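Local coordinates for protein fimbrial subunit CupB6 (Pseudomonas aeruginosa, PDB 5CYL) that probably mediates attachment as the adhesive tip subunit of a chaperone-usher pilus, a surface fibre linked to biofilm formation, at residues A91-G94 with V95-I99; F229-V232 with N233-S236; Y320-I323 with G324-E328. One frame throughout, in Å; residues are numbered along the deposited sequence.

Overall arrangement
The three contacts, each formed within one continuous run of chain, show how loops at the ends of beta strands are held by a few polar side chains. Interactions 1 and 2 are surface contacts; interaction 3 is partly buried. Interaction 1 lies in the N-terminal part, its centre about 76 Å from that of interaction 2, across the centre of the elongated chain. Interactions 2 and 3 touch and share an element: 229-236 lies along strand 311-322, whose end forms 320-328. The chemistry differs: 91-99 pairs two charged side chains over a turn, 229-236 sets a carboxylate against a backbone N-H, and 320-328 turns an arginine onto a backbone carbonyl.

Interaction 1: A91-G94 with V95-I99; sequences AQDG and VKRVI
D93 and R97 meet across the turn as a salt bridge, the carboxylate lying edge-on to the guanidinium with the two planes only 4° apart. The side chains reach for each other from opposite directions: OD2 of D93 faces NH2 of R97, a separation modelled very short and doubtful, while OD1 lies by NH1, less surely placed. A91 adds its methyl group at the same guanidinium edge, beside NH1. One face of the guanidinium is met by V95, whose CB stands 3.4 Å above the plane, displaced toward the rim.

Two features bring the charges together. D93 places its CG between its backbone N and carbonyl carbon (chi1 49°), which swings the carboxylate toward the following strand, and the R97 chain stays extended from CG to NE, long enough to reach back. Beneath them the backbone folds through a type I beta turn from A91 to G94 followed by a G1 beta bulge, with G94 at positive phi in the bulge position, and A91 N donates to V95 O at 3.1 Å.

The loop thus joins strands 83-90 and 96-98 as an antiparallel beta hairpin, whose pairing continues through backbone bonds of R97 with V89 and I99 with I87. Strand 106-112 approaches from another sheet: Q92 N bonds to OD1 of D109, and L108 touches both R97 and I99.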
ATOM      1  N   ALA A  91       1.908  26.552  15.242  1.00 76.56           N
ATOM      2  CA  ALA A  91       2.424  27.700  16.006  1.00 81.40           C
ATOM      3  C   ALA A  91       1.321  28.518  16.698  1.00 84.76           C
ATOM      4  O   ALA A  91       0.193  28.608  16.202  1.00 90.68           O
ATOM      5  CB  ALA A  91       3.262  28.596  15.114  1.00 87.85           C
ATOM      6  N   GLN A  92       1.669  29.067  17.850  1.00 78.81           N
ATOM      7  CA  GLN A  92       0.794  29.934  18.615  1.00 69.92           C
ATOM      8  C   GLN A  92       0.312  31.146  17.801  1.00 64.35           C
ATOM      9  O   GLN A  92      -0.827  31.578  17.946  1.00 57.84           O
ATOM     10  CB  GLN A  92       1.518  30.408  19.870  1.00 72.66           C
ATOM     11  CG  GLN A  92       1.101  29.726  21.165  1.00 81.92           C
ATOM     12  CD  GLN A  92       1.248  30.643  22.389  1.00 89.75           C
ATOM     13  OE1 GLN A  92       2.281  31.294  22.578  1.00 79.44           O
ATOM     14  NE2 GLN A  92       0.199  30.713  23.214  1.00 91.17           N
ATOM     15  N   ASP A  93       1.169  31.703  16.958  1.00 61.92           N
ATOM     16  CA  ASP A  93       0.770  32.851  16.127  1.00 65.95           C
ATOM     17  C   ASP A  93      -0.268  32.423  15.065  1.00 76.01           C
ATOM     18  O   ASP A  93      -0.751  33.251  14.275  1.00 83.95           O
ATOM     19  CB  ASP A  93       1.988  33.540  15.493  1.00 63.60           C
ATOM     20  CG  ASP A  93       2.906  32.576  14.822  1.00 70.54           C
ATOM     21  OD1 ASP A  93       2.909  31.407  15.270  1.00 80.83           O
ATOM     22  OD2 ASP A  93       3.584  32.992  13.873  1.00 66.12           O
ATOM     23  N   GLY A  94      -0.600  31.132  15.057  1.00 78.49           N
ATOM     24  CA  GLY A  94      -1.677  30.596  14.222  1.00 75.37           C
ATOM     25  C   GLY A  94      -1.196  30.255  12.823  1.00 74.00           C
ATOM     26  O   GLY A  94      -1.960  30.300  11.859  1.00 71.32           O
ATOM     27  N   VAL A  95       0.091  29.946  12.716  1.00 70.66           N
ATOM     28  CA  VAL A  95       0.696  29.608  11.441  1.00 69.37           C
ATOM     29  C   VAL A  95       1.208  28.177  11.462  1.00 71.30           C
ATOM     30  O   VAL A  95       1.888  27.784  12.387  1.00 76.27           O
ATOM     31  CB  VAL A  95       1.843  30.564  11.088  1.00 63.22           C
ATOM     32  CG1 VAL A  95       2.522  30.135   9.802  1.00 60.20           C
ATOM     33  CG2 VAL A  95       1.315  31.974  10.913  1.00 64.98           C
ATOM     34  N   LYS A  96       0.878  27.411  10.430  1.00 73.65           N
ATOM     35  CA  LYS A  96       1.387  26.046  10.291  1.00 65.55           C
ATOM     36  C   LYS A  96       2.753  26.170   9.637  1.00 60.45           C
ATOM     37  O   LYS A  96       2.870  26.704   8.546  1.00 52.88           O
ATOM     38  CB  LYS A  96       0.466  25.203   9.422  1.00 68.99           C
ATOM     39  CG  LYS A  96       0.169  23.820   9.977  1.00 77.32           C
ATOM     40  CD  LYS A  96      -1.040  23.141   9.321  1.00 80.61           C
ATOM     41  CE  LYS A  96      -1.928  22.448  10.369  1.00 85.89           C
ATOM     42  NZ  LYS A  96      -3.337  22.173   9.972  1.00 82.98           N
ATOM     43  N   ARG A  97       3.778  25.707  10.332  1.00 57.54           N
ATOM     44  CA  ARG A  97       5.138  25.756   9.801  1.00 55.34           C
ATOM     45  C   ARG A  97       5.724  24.346   9.733  1.00 54.02           C
ATOM     46  O   ARG A  97       5.728  23.605  10.725  1.00 57.05           O
ATOM     47  CB  ARG A  97       6.021  26.676  10.643  1.00 52.79           C
ATOM     48  CG  ARG A  97       5.664  28.141  10.521  1.00 52.38           C
ATOM     49  CD  ARG A  97       6.609  29.032  11.314  1.00 54.45           C
ATOM     50  NE  ARG A  97       6.158  30.428  11.317  1.00 50.67           N
ATOM     51  CZ  ARG A  97       5.320  30.933  12.228  1.00 52.66           C
ATOM     52  NH1 ARG A  97       4.802  30.167  13.190  1.00 50.41           N
ATOM     53  NH2 ARG A  97       4.996  32.211  12.150  1.00 53.12           N
ATOM     54  N   VAL A  98       6.229  23.998   8.554  1.00 48.79           N
ATOM     55  CA  VAL A  98       6.837  22.701   8.341  1.00 46.21           C
ATOM     56  C   VAL A  98       8.298  22.761   8.786  1.00 46.12           C
ATOM     57  O   VAL A  98       8.996  23.733   8.504  1.00 45.80           O
ATOM     58  CB  VAL A  98       6.763  22.284   6.870  1.00 43.53           C
ATOM     59  CG1 VAL A  98       7.745  23.080   6.007  1.00 38.42           C
ATOM     60  CG2 VAL A  98       7.061  20.802   6.722  1.00 44.20           C
ATOM     61  N   ILE A  99       8.747  21.758   9.527  1.00 44.67           N
ATOM     62  CA  ILE A  99      10.144  21.700   9.930  1.00 40.98           C
ATOM     63  C   ILE A  99      10.910  21.542   8.640  1.00 40.09           C
ATOM     64  O   ILE A  99      10.580  20.689   7.843  1.00 40.70           O
ATOM     65  CB  ILE A  99      10.392  20.547  10.889  1.00 41.45           C
ATOM     66  CG1 ILE A  99       9.517  20.738  12.155  1.00 41.53           C
ATOM     67  CG2 ILE A  99      11.882  20.428  11.214  1.00 39.90           C
ATOM     68  CD1 ILE A  99       9.352  19.498  12.977  1.00 42.23           C
TER

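Interaction 2: F229-V232 with N233-S236; sequences FPRV and NDTS
D234 turns its side chain back over the preceding residues, an instructive case of a carboxylate bonded to the backbone of its own loop. Its CB points toward the 229-232 segment, 3.2 Å from R231 O. With CG beside the backbone N (chi1 -85°), the carboxylate is carried on toward the start of R231; CG and OD1 also lie near R231 O, without a bond. OD2 accepts the backbone N-H of R231 at 3.2 Å in a fairly straight bond (162°), the N-H coming from well above the carboxylate plane. The same oxygen touches CD of P230 at 3.3 Å, the proline ring and the aspartate side chain crossing at about a right angle.

The backbone beneath is a type II beta turn from R231 to D234, with N233 at positive phi; the bond that closes it, D234 N to R231 O, is weak. F229 meets D234 with its ring edge, CD2 lying 3.5 Å from D234 O, close to the ring plane.

The loop links strand 215-225 to strand 239-245 and lies along strand 311-322. N233 and D234 share backbone hydrogen bonds with R322, S236 bonds to Y320 through both backbone and OG, and F229 meets V224 and, edge-to-face, F283.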
ATOM      1  N   PHE A 229     -17.218 -31.491 -36.357  1.00 43.83           N
ATOM      2  CA  PHE A 229     -15.773 -31.284 -36.281  1.00 42.17           C
ATOM      3  C   PHE A 229     -15.074 -31.998 -37.417  1.00 40.31           C
ATOM      4  O   PHE A 229     -14.404 -33.010 -37.171  1.00 39.19           O
ATOM      5  CB  PHE A 229     -15.179 -31.860 -34.985  1.00 41.36           C
ATOM      6  CG  PHE A 229     -15.817 -31.386 -33.738  1.00 38.75           C
ATOM      7  CD1 PHE A 229     -16.894 -32.067 -33.197  1.00 37.62           C
ATOM      8  CD2 PHE A 229     -15.318 -30.282 -33.075  1.00 38.11           C
ATOM      9  CE1 PHE A 229     -17.479 -31.636 -32.017  1.00 38.27           C
ATOM     10  CE2 PHE A 229     -15.896 -29.844 -31.885  1.00 38.67           C
ATOM     11  CZ  PHE A 229     -16.965 -30.535 -31.346  1.00 38.12           C
ATOM     12  N   PRO A 230     -15.236 -31.514 -38.652  1.00 39.36           N
ATOM     13  CA  PRO A 230     -14.684 -32.279 -39.761  1.00 40.40           C
ATOM     14  C   PRO A 230     -13.192 -32.334 -39.700  1.00 42.09           C
ATOM     15  O   PRO A 230     -12.642 -33.361 -39.992  1.00 43.21           O
ATOM     16  CB  PRO A 230     -15.125 -31.508 -41.008  1.00 41.24           C
ATOM     17  CG  PRO A 230     -15.510 -30.151 -40.524  1.00 44.85           C
ATOM     18  CD  PRO A 230     -16.047 -30.382 -39.125  1.00 42.17           C
ATOM     19  N   ARG A 231     -12.533 -31.262 -39.283  1.00 45.11           N
ATOM     20  CA  ARG A 231     -11.065 -31.221 -39.294  1.00 45.41           C
ATOM     21  C   ARG A 231     -10.516 -31.105 -37.891  1.00 44.26           C
ATOM     22  O   ARG A 231     -11.200 -30.560 -37.034  1.00 49.29           O
ATOM     23  CB  ARG A 231     -10.570 -30.056 -40.132  1.00 50.16           C
ATOM     24  CG  ARG A 231     -11.122 -29.999 -41.530  1.00 62.26           C
ATOM     25  CD  ARG A 231     -10.357 -29.000 -42.426  1.00 77.15           C
ATOM     26  NE  ARG A 231     -10.284 -29.420 -43.862  1.00 90.83           N
ATOM     27  CZ  ARG A 231      -9.871 -28.660 -44.896  1.00 89.20           C
ATOM     28  NH1 ARG A 231      -9.477 -27.402 -44.710  1.00 85.35           N
ATOM     29  NH2 ARG A 231      -9.859 -29.161 -46.136  1.00 84.97           N
ATOM     30  N   VAL A 232      -9.312 -31.578 -37.636  1.00 41.87           N
ATOM     31  CA  VAL A 232      -8.711 -31.391 -36.331  1.00 43.43           C
ATOM     32  C   VAL A 232      -8.600 -29.892 -36.097  1.00 46.50           C
ATOM     33  O   VAL A 232      -8.463 -29.146 -37.055  1.00 51.76           O
ATOM     34  CB  VAL A 232      -7.330 -32.061 -36.257  1.00 40.25           C
ATOM     35  CG1 VAL A 232      -6.554 -31.586 -35.053  1.00 37.99           C
ATOM     36  CG2 VAL A 232      -7.471 -33.561 -36.208  1.00 43.03           C
ATOM     37  N   ASN A 233      -8.676 -29.462 -34.838  1.00 42.97           N
ATOM     38  CA  ASN A 233      -8.551 -28.059 -34.455  1.00 41.13           C
ATOM     39  C   ASN A 233      -9.839 -27.286 -34.580  1.00 42.37           C
ATOM     40  O   ASN A 233      -9.854 -26.081 -34.442  1.00 46.30           O
ATOM     41  CB  ASN A 233      -7.489 -27.355 -35.284  1.00 42.25           C
ATOM     42  CG  ASN A 233      -6.091 -27.663 -34.842  1.00 42.65           C
ATOM     43  OD1 ASN A 233      -5.859 -28.212 -33.785  1.00 41.83           O
ATOM     44  ND2 ASN A 233      -5.147 -27.305 -35.669  1.00 41.22           N
ATOM     45  N   ASP A 234     -10.915 -27.994 -34.860  1.00 41.65           N
ATOM     46  CA  ASP A 234     -12.221 -27.396 -35.033  1.00 39.29           C
ATOM     47  C   ASP A 234     -12.880 -27.323 -33.689  1.00 38.27           C
ATOM     48  O   ASP A 234     -12.599 -28.115 -32.824  1.00 39.05           O
ATOM     49  CB  ASP A 234     -13.058 -28.241 -35.988  1.00 45.18           C
ATOM     50  CG  ASP A 234     -12.801 -27.912 -37.423  1.00 51.23           C
ATOM     51  OD1 ASP A 234     -11.847 -27.172 -37.700  1.00 63.48           O
ATOM     52  OD2 ASP A 234     -13.547 -28.391 -38.281  1.00 51.15           O
ATOM     53  N   THR A 235     -13.748 -26.356 -33.498  1.00 33.82           N
ATOM     54  CA  THR A 235     -14.276 -26.154 -32.169  1.00 30.09           C
ATOM     55  C   THR A 235     -15.763 -25.928 -32.151  1.00 30.40           C
ATOM     56  O   THR A 235     -16.333 -25.512 -33.151  1.00 28.65           O
ATOM     57  CB  THR A 235     -13.631 -24.952 -31.493  1.00 30.41           C
ATOM     58  OG1 THR A 235     -13.794 -23.800 -32.325  1.00 28.17           O
ATOM     59  CG2 THR A 235     -12.130 -25.170 -31.188  1.00 30.58           C
ATOM     60  N   SER A 236     -16.375 -26.180 -30.992  1.00 30.39           N
ATOM     61  CA  SER A 236     -17.814 -26.039 -30.824  1.00 30.29           C
ATOM     62  C   SER A 236     -18.166 -24.562 -30.658  1.00 32.74           C
ATOM     63  O   SER A 236     -17.279 -23.737 -30.691  1.00 33.33           O
ATOM     64  CB  SER A 236     -18.303 -26.889 -29.659  1.00 31.48           C
ATOM     65  OG  SER A 236     -17.930 -26.384 -28.391  1.00 31.50           O
TER

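Interaction 3: Y320-I323 with G324-E328; sequences YIRI and GAEGE
The guanidinium of R322 meets the following loop with its edge, where G324 O lies in the plane and the backbone N of E326 also comes close to it. Two nitrogens hold the one oxygen side-on. NE donates to G324 O at 3.0 Å, nearly in line with the C=O bond (C=O...donor angle 162°), and NH2 donates to G324 O at 3.3 Å from a position slightly tilted off the carbonyl plane. A single acceptor gripped twice in this way fixes the rotation of the guanidinium and ties the carbonyl of G324 to the end of the strand.

The carboxylate of E326 comes to NH2 from the side away from G324 O, turned steeply to the guanidinium, the two planes 74° apart. Its OE1 forms a long salt bridge of 3.6 Å with R322 NH2, and since E326 is poorly ordered this charge pairing is probably a loose one. The bend at chi2 folds E326 back toward the arginine.

R322 reaches the G324 carbonyl because CG lies anti to the backbone N (chi1 178°) and the chain then runs extended to NE. Its remaining nitrogen, NH1, is occupied by F229 O, so the arginine joins its own loop to the one at 229-236. V232 and F283 also pack against it.

The last residue of strand 311-322, which pairs with 239-245, 283-289 and 299-308, thus takes one carbonyl of the following loop. The strands around it are consistent with the immunoglobulin-like beta sandwich of the pilin family, to which this part of the adhesin belongs by sequence.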
ATOM      1  N   TYR A 320     -15.476 -26.879 -26.980  1.00 29.38           N
ATOM      2  CA  TYR A 320     -14.834 -28.152 -27.312  1.00 29.65           C
ATOM      3  C   TYR A 320     -13.864 -27.975 -28.485  1.00 30.72           C
ATOM      4  O   TYR A 320     -14.128 -27.213 -29.420  1.00 30.75           O
ATOM      5  CB  TYR A 320     -15.900 -29.170 -27.670  1.00 29.79           C
ATOM      6  CG  TYR A 320     -16.605 -29.688 -26.454  1.00 29.95           C
ATOM      7  CD1 TYR A 320     -15.893 -30.378 -25.465  1.00 29.93           C
ATOM      8  CD2 TYR A 320     -17.961 -29.500 -26.279  1.00 28.63           C
ATOM      9  CE1 TYR A 320     -16.517 -30.866 -24.333  1.00 31.55           C
ATOM     10  CE2 TYR A 320     -18.608 -29.964 -25.137  1.00 30.31           C
ATOM     11  CZ  TYR A 320     -17.889 -30.640 -24.169  1.00 32.78           C
ATOM     12  OH  TYR A 320     -18.523 -31.164 -23.044  1.00 36.13           O
ATOM     13  N   ILE A 321     -12.748 -28.678 -28.440  1.00 29.91           N
ATOM     14  CA  ILE A 321     -11.822 -28.676 -29.575  1.00 29.03           C
ATOM     15  C   ILE A 321     -11.538 -30.100 -29.985  1.00 30.47           C
ATOM     16  O   ILE A 321     -11.429 -30.987 -29.126  1.00 31.72           O
ATOM     17  CB  ILE A 321     -10.511 -27.953 -29.241  1.00 27.15           C
ATOM     18  CG1 ILE A 321      -9.735 -27.633 -30.521  1.00 26.20           C
ATOM     19  CG2 ILE A 321      -9.698 -28.767 -28.243  1.00 25.42           C
ATOM     20  CD1 ILE A 321      -8.441 -26.881 -30.308  1.00 25.81           C
ATOM     21  N   ARG A 322     -11.418 -30.342 -31.275  1.00 31.50           N
ATOM     22  CA  ARG A 322     -11.090 -31.687 -31.716  1.00 33.65           C
ATOM     23  C   ARG A 322      -9.591 -31.944 -31.788  1.00 34.46           C
ATOM     24  O   ARG A 322      -8.874 -31.307 -32.565  1.00 34.80           O
ATOM     25  CB  ARG A 322     -11.707 -31.924 -33.064  1.00 35.53           C
ATOM     26  CG  ARG A 322     -11.380 -33.287 -33.631  1.00 35.70           C
ATOM     27  CD  ARG A 322     -11.557 -33.289 -35.126  1.00 34.48           C
ATOM     28  NE  ARG A 322     -10.892 -34.416 -35.734  1.00 33.58           N
ATOM     29  CZ  ARG A 322     -11.128 -34.831 -36.966  1.00 35.08           C
ATOM     30  NH1 ARG A 322     -12.010 -34.193 -37.739  1.00 34.23           N
ATOM     31  NH2 ARG A 322     -10.466 -35.878 -37.431  1.00 34.24           N
ATOM     32  N   ILE A 323      -9.112 -32.894 -31.009  1.00 35.39           N
ATOM     33  CA  ILE A 323      -7.680 -33.187 -31.085  1.00 37.30           C
ATOM     34  C   ILE A 323      -7.325 -34.493 -31.798  1.00 40.60           C
ATOM     35  O   ILE A 323      -6.212 -34.575 -32.283  1.00 46.81           O
ATOM     36  CB  ILE A 323      -6.974 -33.121 -29.729  1.00 33.45           C
ATOM     37  CG1 ILE A 323      -7.514 -34.277 -28.892  1.00 34.09           C
ATOM     38  CG2 ILE A 323      -7.140 -31.718 -29.139  1.00 31.86           C
ATOM     39  CD1 ILE A 323      -7.248 -34.251 -27.405  1.00 37.10           C
ATOM     40  N   GLY A 324      -8.237 -35.466 -31.900  1.00 38.74           N
ATOM     41  CA  GLY A 324      -7.901 -36.748 -32.542  1.00 39.63           C
ATOM     42  C   GLY A 324      -7.887 -36.797 -34.071  1.00 45.29           C
ATOM     43  O   GLY A 324      -8.590 -36.074 -34.767  1.00 44.98           O
ATOM     44  N   ALA A 325      -7.104 -37.703 -34.625  1.00 51.42           N
ATOM     45  CA  ALA A 325      -7.232 -37.999 -36.069  1.00 54.36           C
ATOM     46  C   ALA A 325      -8.453 -38.907 -36.337  1.00 55.67           C
ATOM     47  O   ALA A 325      -9.126 -39.360 -35.390  1.00 50.43           O
ATOM     48  CB  ALA A 325      -5.949 -38.647 -36.564  1.00 56.57           C
ATOM     49  N   GLU A 326      -8.706 -39.228 -37.599  1.00 59.92           N
ATOM     50  CA  GLU A 326      -9.931 -39.970 -37.939  1.00 69.86           C
ATOM     51  C   GLU A 326     -10.238 -41.250 -37.155  1.00 67.13           C
ATOM     52  O   GLU A 326     -11.375 -41.471 -36.717  1.00 62.49           O
ATOM     53  CB  GLU A 326     -10.037 -40.204 -39.443  1.00 75.13           C
ATOM     54  CG  GLU A 326     -11.454 -40.009 -39.976  1.00 90.71           C
ATOM     55  CD  GLU A 326     -11.959 -38.572 -39.824  1.00 97.04           C
ATOM     56  OE1 GLU A 326     -11.366 -37.663 -40.447  1.00 94.17           O
ATOM     57  OE2 GLU A 326     -12.933 -38.356 -39.054  1.00 96.12           O
ATOM     58  N   GLY A 327      -9.242 -42.094 -36.968  1.00 64.29           N
ATOM     59  CA  GLY A 327      -9.453 -43.310 -36.187  1.00 65.87           C
ATOM     60  C   GLY A 327      -9.833 -43.035 -34.741  1.00 70.62           C
ATOM     61  O   GLY A 327     -10.703 -43.687 -34.170  1.00 76.98           O
ATOM     62  N   GLU A 328      -9.187 -42.021 -34.173  1.00 67.95           N
ATOM     63  CA  GLU A 328      -9.255 -41.661 -32.732  1.00 64.76           C
ATOM     64  C   GLU A 328     -10.593 -41.159 -32.142  1.00 62.35           C
ATOM     65  O   GLU A 328     -10.906 -41.497 -31.002  1.00 60.62           O
ATOM     66  CB  GLU A 328      -8.160 -40.640 -32.394  1.00 63.94           C
TER